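Local coordinates for mandelate racemase/muconate lactonizing protein (Alicyclobacillus acidocaldarius LAA1, PDB 3QLD) that belongs to the mandelate racemase/muconate lactonizing family of the enolase superfamily, with an enolase-type N-terminal domain and a TIM-barrel-like C-terminal domain, at residues F331-L336 with W359-A364. Numbering follows the deposited sequence.
Sequences FEQDVL and WVDRDA
A single antiparallel beta bridge pairs Leu336 with Val360, their CA atoms 4.5 Å apart, and joins the loop 331-336 to the turn that leads into helix 362-368. Its hydrogen bond within the pair of segments runs from Asp361 N to Val335 O (2.8 Å), fairly straight at 158°, with the donor standing above the carbonyl plane. Together with a backbone hydrogen bond between Trp359 and Lys337 it brackets Leu336 and Val360, which are thus a non-hydrogen-bonded pair. Between the two, Leu336 CA lies 3.2 Å from Trp359 O in a CA-H...O contact.

Leu336 turns its CG anti to the carbonyl carbon (chi1 -56°), which brings CD2 over the Trp359 carbonyl and to 4.2 Å from Trp359 CB, while the indole leads off toward Pro351 and Cys353. Both residues also touch Val307 of helix 303-313. Asp361, with CG anti to the backbone N, packs its CB against Val335 O and the carbonyl carbon of Leu336 and turns its carboxylate back to cap the helix: OD1 accepts from Ala364 N at 3.1 Å, the N-H arriving from above the carboxylate plane. The Ala364 methyl then rests 3.5 Å from Asp334 O. That same oxygen takes an in-plane, almost linear bond from Gln333 NE2 (3.0 Å), so the Gln333 chain, bent at chi2, curls along the backbone to the carbonyl of the next residue and presents its amide nearly perpendicular to the Asp361 carboxylate.

Asp334 points away from the turn; OD1 accepts from Val335 N and Gly303 N, and OD2 bonds Ser327 OG. The buried carboxylate thus has several polar partners, which would probably favour its ionised form, while Asp361, as N-cap, probably helps to set the start of helix 362-368 beside this loop of the C-terminal domain.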
ATOM      1  N   PHE A 331      26.902  -3.758 -11.729  1.00 39.89           N
ATOM      2  CA  PHE A 331      27.662  -2.506 -11.479  1.00 39.21           C
ATOM      3  C   PHE A 331      29.178  -2.561 -11.711  1.00 40.23           C
ATOM      4  O   PHE A 331      29.837  -3.407 -11.127  1.00 38.84           O
ATOM      5  CB  PHE A 331      27.502  -2.123 -10.021  1.00 37.91           C
ATOM      6  CG  PHE A 331      26.082  -1.991  -9.570  1.00 37.62           C
ATOM      7  CD1 PHE A 331      25.330  -0.891  -9.948  1.00 35.11           C
ATOM      8  CD2 PHE A 331      25.516  -2.932  -8.687  1.00 37.00           C
ATOM      9  CE1 PHE A 331      24.008  -0.735  -9.515  1.00 32.76           C
ATOM     10  CE2 PHE A 331      24.194  -2.788  -8.232  1.00 35.70           C
ATOM     11  CZ  PHE A 331      23.429  -1.673  -8.673  1.00 31.34           C
ATOM     12  N   GLU A 332      29.725  -1.590 -12.463  1.00 41.35           N
ATOM     13  CA  GLU A 332      31.175  -1.362 -12.540  1.00 42.72           C
ATOM     14  C   GLU A 332      31.766  -1.204 -11.126  1.00 41.50           C
ATOM     15  O   GLU A 332      32.823  -1.739 -10.854  1.00 41.38           O
ATOM     16  CB  GLU A 332      31.528  -0.109 -13.400  1.00 43.65           C
ATOM     17  CG  GLU A 332      33.089   0.248 -13.557  1.00 48.70           C
ATOM     18  CD  GLU A 332      33.665   1.255 -12.511  1.00 52.06           C
ATOM     19  OE1 GLU A 332      32.975   2.212 -12.086  1.00 56.25           O
ATOM     20  OE2 GLU A 332      34.837   1.103 -12.102  1.00 53.90           O
ATOM     21  N   GLN A 333      31.071  -0.459 -10.264  1.00 38.90           N
ATOM     22  CA  GLN A 333      31.531  -0.155  -8.929  1.00 38.25           C
ATOM     23  C   GLN A 333      30.316  -0.151  -7.990  1.00 37.51           C
ATOM     24  O   GLN A 333      29.378   0.639  -8.192  1.00 36.34           O
ATOM     25  CB  GLN A 333      32.172   1.240  -8.926  1.00 38.96           C
ATOM     26  CG  GLN A 333      32.438   1.787  -7.535  1.00 38.86           C
ATOM     27  CD  GLN A 333      33.671   1.174  -6.931  1.00 45.38           C
ATOM     28  OE1 GLN A 333      34.793   1.410  -7.424  1.00 48.50           O
ATOM     29  NE2 GLN A 333      33.488   0.362  -5.878  1.00 42.98           N
ATOM     30  N   ASP A 334      30.380  -1.017  -6.983  1.00 36.28           N
ATOM     31  CA  ASP A 334      29.344  -1.247  -5.967  1.00 35.12           C
ATOM     32  C   ASP A 334      29.805  -0.657  -4.611  1.00 34.26           C
ATOM     33  O   ASP A 334      30.888  -0.077  -4.525  1.00 34.53           O
ATOM     34  CB  ASP A 334      29.124  -2.779  -5.886  1.00 35.84           C
ATOM     35  CG  ASP A 334      27.779  -3.183  -5.259  1.00 34.96           C
ATOM     36  OD1 ASP A 334      27.103  -2.325  -4.714  1.00 34.15           O
ATOM     37  OD2 ASP A 334      27.430  -4.397  -5.275  1.00 34.00           O
ATOM     38  N   VAL A 335      29.005  -0.778  -3.564  1.00 31.55           N
ATOM     39  CA  VAL A 335      29.296  -0.129  -2.284  1.00 31.24           C
ATOM     40  C   VAL A 335      30.072  -0.998  -1.270  1.00 30.54           C
ATOM     41  O   VAL A 335      30.218  -0.639  -0.097  1.00 30.40           O
ATOM     42  CB  VAL A 335      27.981   0.408  -1.654  1.00 31.37           C
ATOM     43  CG1 VAL A 335      27.164   1.131  -2.734  1.00 33.74           C
ATOM     44  CG2 VAL A 335      27.170  -0.753  -1.105  1.00 32.64           C
ATOM     45  N   LEU A 336      30.608  -2.106  -1.749  1.00 31.80           N
ATOM     46  CA  LEU A 336      31.439  -2.997  -0.920  1.00 31.11           C
ATOM     47  C   LEU A 336      32.893  -2.931  -1.359  1.00 32.63           C
ATOM     48  O   LEU A 336      33.169  -2.712  -2.511  1.00 33.49           O
ATOM     49  CB  LEU A 336      30.953  -4.443  -1.014  1.00 31.80           C
ATOM     50  CG  LEU A 336      29.460  -4.683  -0.652  1.00 29.57           C
ATOM     51  CD1 LEU A 336      29.187  -6.183  -0.808  1.00 27.12           C
ATOM     52  CD2 LEU A 336      29.210  -4.244   0.778  1.00 28.61           C
ATOM     53  N   TRP A 359      32.502  -4.356   5.567  1.00 35.04           N
ATOM     54  CA  TRP A 359      32.542  -4.626   4.172  1.00 34.70           C
ATOM     55  C   TRP A 359      32.185  -3.415   3.299  1.00 33.15           C
ATOM     56  O   TRP A 359      32.419  -3.430   2.112  1.00 33.52           O
ATOM     57  CB  TRP A 359      31.574  -5.766   3.847  1.00 35.97           C
ATOM     58  CG  TRP A 359      32.048  -7.089   4.268  1.00 39.06           C
ATOM     59  CD1 TRP A 359      33.174  -7.360   5.023  1.00 40.12           C
ATOM     60  CD2 TRP A 359      31.432  -8.370   3.994  1.00 39.20           C
ATOM     61  NE1 TRP A 359      33.290  -8.714   5.218  1.00 38.51           N
ATOM     62  CE2 TRP A 359      32.252  -9.363   4.599  1.00 41.36           C
ATOM     63  CE3 TRP A 359      30.278  -8.778   3.300  1.00 41.85           C
ATOM     64  CZ2 TRP A 359      31.956 -10.733   4.534  1.00 41.54           C
ATOM     65  CZ3 TRP A 359      29.974 -10.175   3.241  1.00 42.12           C
ATOM     66  CH2 TRP A 359      30.812 -11.121   3.850  1.00 42.89           C
ATOM     67  N   VAL A 360      31.625  -2.373   3.891  1.00 33.24           N
ATOM     68  CA  VAL A 360      31.209  -1.187   3.168  1.00 32.74           C
ATOM     69  C   VAL A 360      32.360  -0.270   2.742  1.00 33.42           C
ATOM     70  O   VAL A 360      33.182   0.150   3.581  1.00 34.97           O
ATOM     71  CB  VAL A 360      30.180  -0.387   3.997  1.00 32.53           C
ATOM     72  CG1 VAL A 360      29.737   0.863   3.210  1.00 35.15           C
ATOM     73  CG2 VAL A 360      28.958  -1.259   4.360  1.00 34.11           C
ATOM     74  N   ASP A 361      32.391   0.053   1.454  1.00 34.11           N
ATOM     75  CA  ASP A 361      33.334   1.039   0.869  1.00 34.84           C
ATOM     76  C   ASP A 361      32.752   2.433   1.090  1.00 35.12           C
ATOM     77  O   ASP A 361      31.838   2.869   0.354  1.00 33.36           O
ATOM     78  CB  ASP A 361      33.584   0.726  -0.613  1.00 34.06           C
ATOM     79  CG  ASP A 361      34.642   1.663  -1.279  1.00 36.94           C
ATOM     80  OD1 ASP A 361      34.913   2.744  -0.754  1.00 38.95           O
ATOM     81  OD2 ASP A 361      35.171   1.303  -2.347  1.00 36.93           O
ATOM     82  N   ARG A 362      33.271   3.093   2.124  1.00 36.19           N
ATOM     83  CA  ARG A 362      32.854   4.444   2.486  1.00 37.39           C
ATOM     84  C   ARG A 362      33.072   5.426   1.367  1.00 37.11           C
ATOM     85  O   ARG A 362      32.248   6.324   1.192  1.00 37.86           O
ATOM     86  CB  ARG A 362      33.524   4.946   3.785  1.00 38.39           C
ATOM     87  CG  ARG A 362      33.348   4.103   5.105  1.00 42.87           C
ATOM     88  CD  ARG A 362      32.114   3.208   5.132  1.00 43.56           C
ATOM     89  NE  ARG A 362      31.730   2.751   6.482  1.00 48.40           N
ATOM     90  CZ  ARG A 362      32.067   1.562   6.996  1.00 47.63           C
ATOM     91  NH1 ARG A 362      32.821   0.706   6.295  1.00 47.19           N
ATOM     92  NH2 ARG A 362      31.651   1.222   8.214  1.00 48.24           N
ATOM     93  N   ASP A 363      34.147   5.274   0.570  1.00 37.70           N
ATOM     94  CA  ASP A 363      34.393   6.189  -0.573  1.00 37.80           C
ATOM     95  C   ASP A 363      33.357   6.038  -1.675  1.00 35.62           C
ATOM     96  O   ASP A 363      32.987   7.007  -2.336  1.00 34.71           O
ATOM     97  CB  ASP A 363      35.756   5.974  -1.254  1.00 38.65           C
ATOM     98  CG  ASP A 363      36.941   6.431  -0.394  1.00 44.12           C
ATOM     99  OD1 ASP A 363      36.849   7.464   0.291  1.00 46.28           O
ATOM    100  OD2 ASP A 363      37.989   5.743  -0.419  1.00 48.69           O
ATOM    101  N   ALA A 364      32.967   4.793  -1.932  1.00 34.38           N
ATOM    102  CA  ALA A 364      31.949   4.551  -2.938  1.00 32.58           C
ATOM    103  C   ALA A 364      30.612   5.113  -2.444  1.00 30.87           C
ATOM    104  O   ALA A 364      29.950   5.859  -3.180  1.00 29.86           O
ATOM    105  CB  ALA A 364      31.877   3.045  -3.290  1.00 31.69           C
TER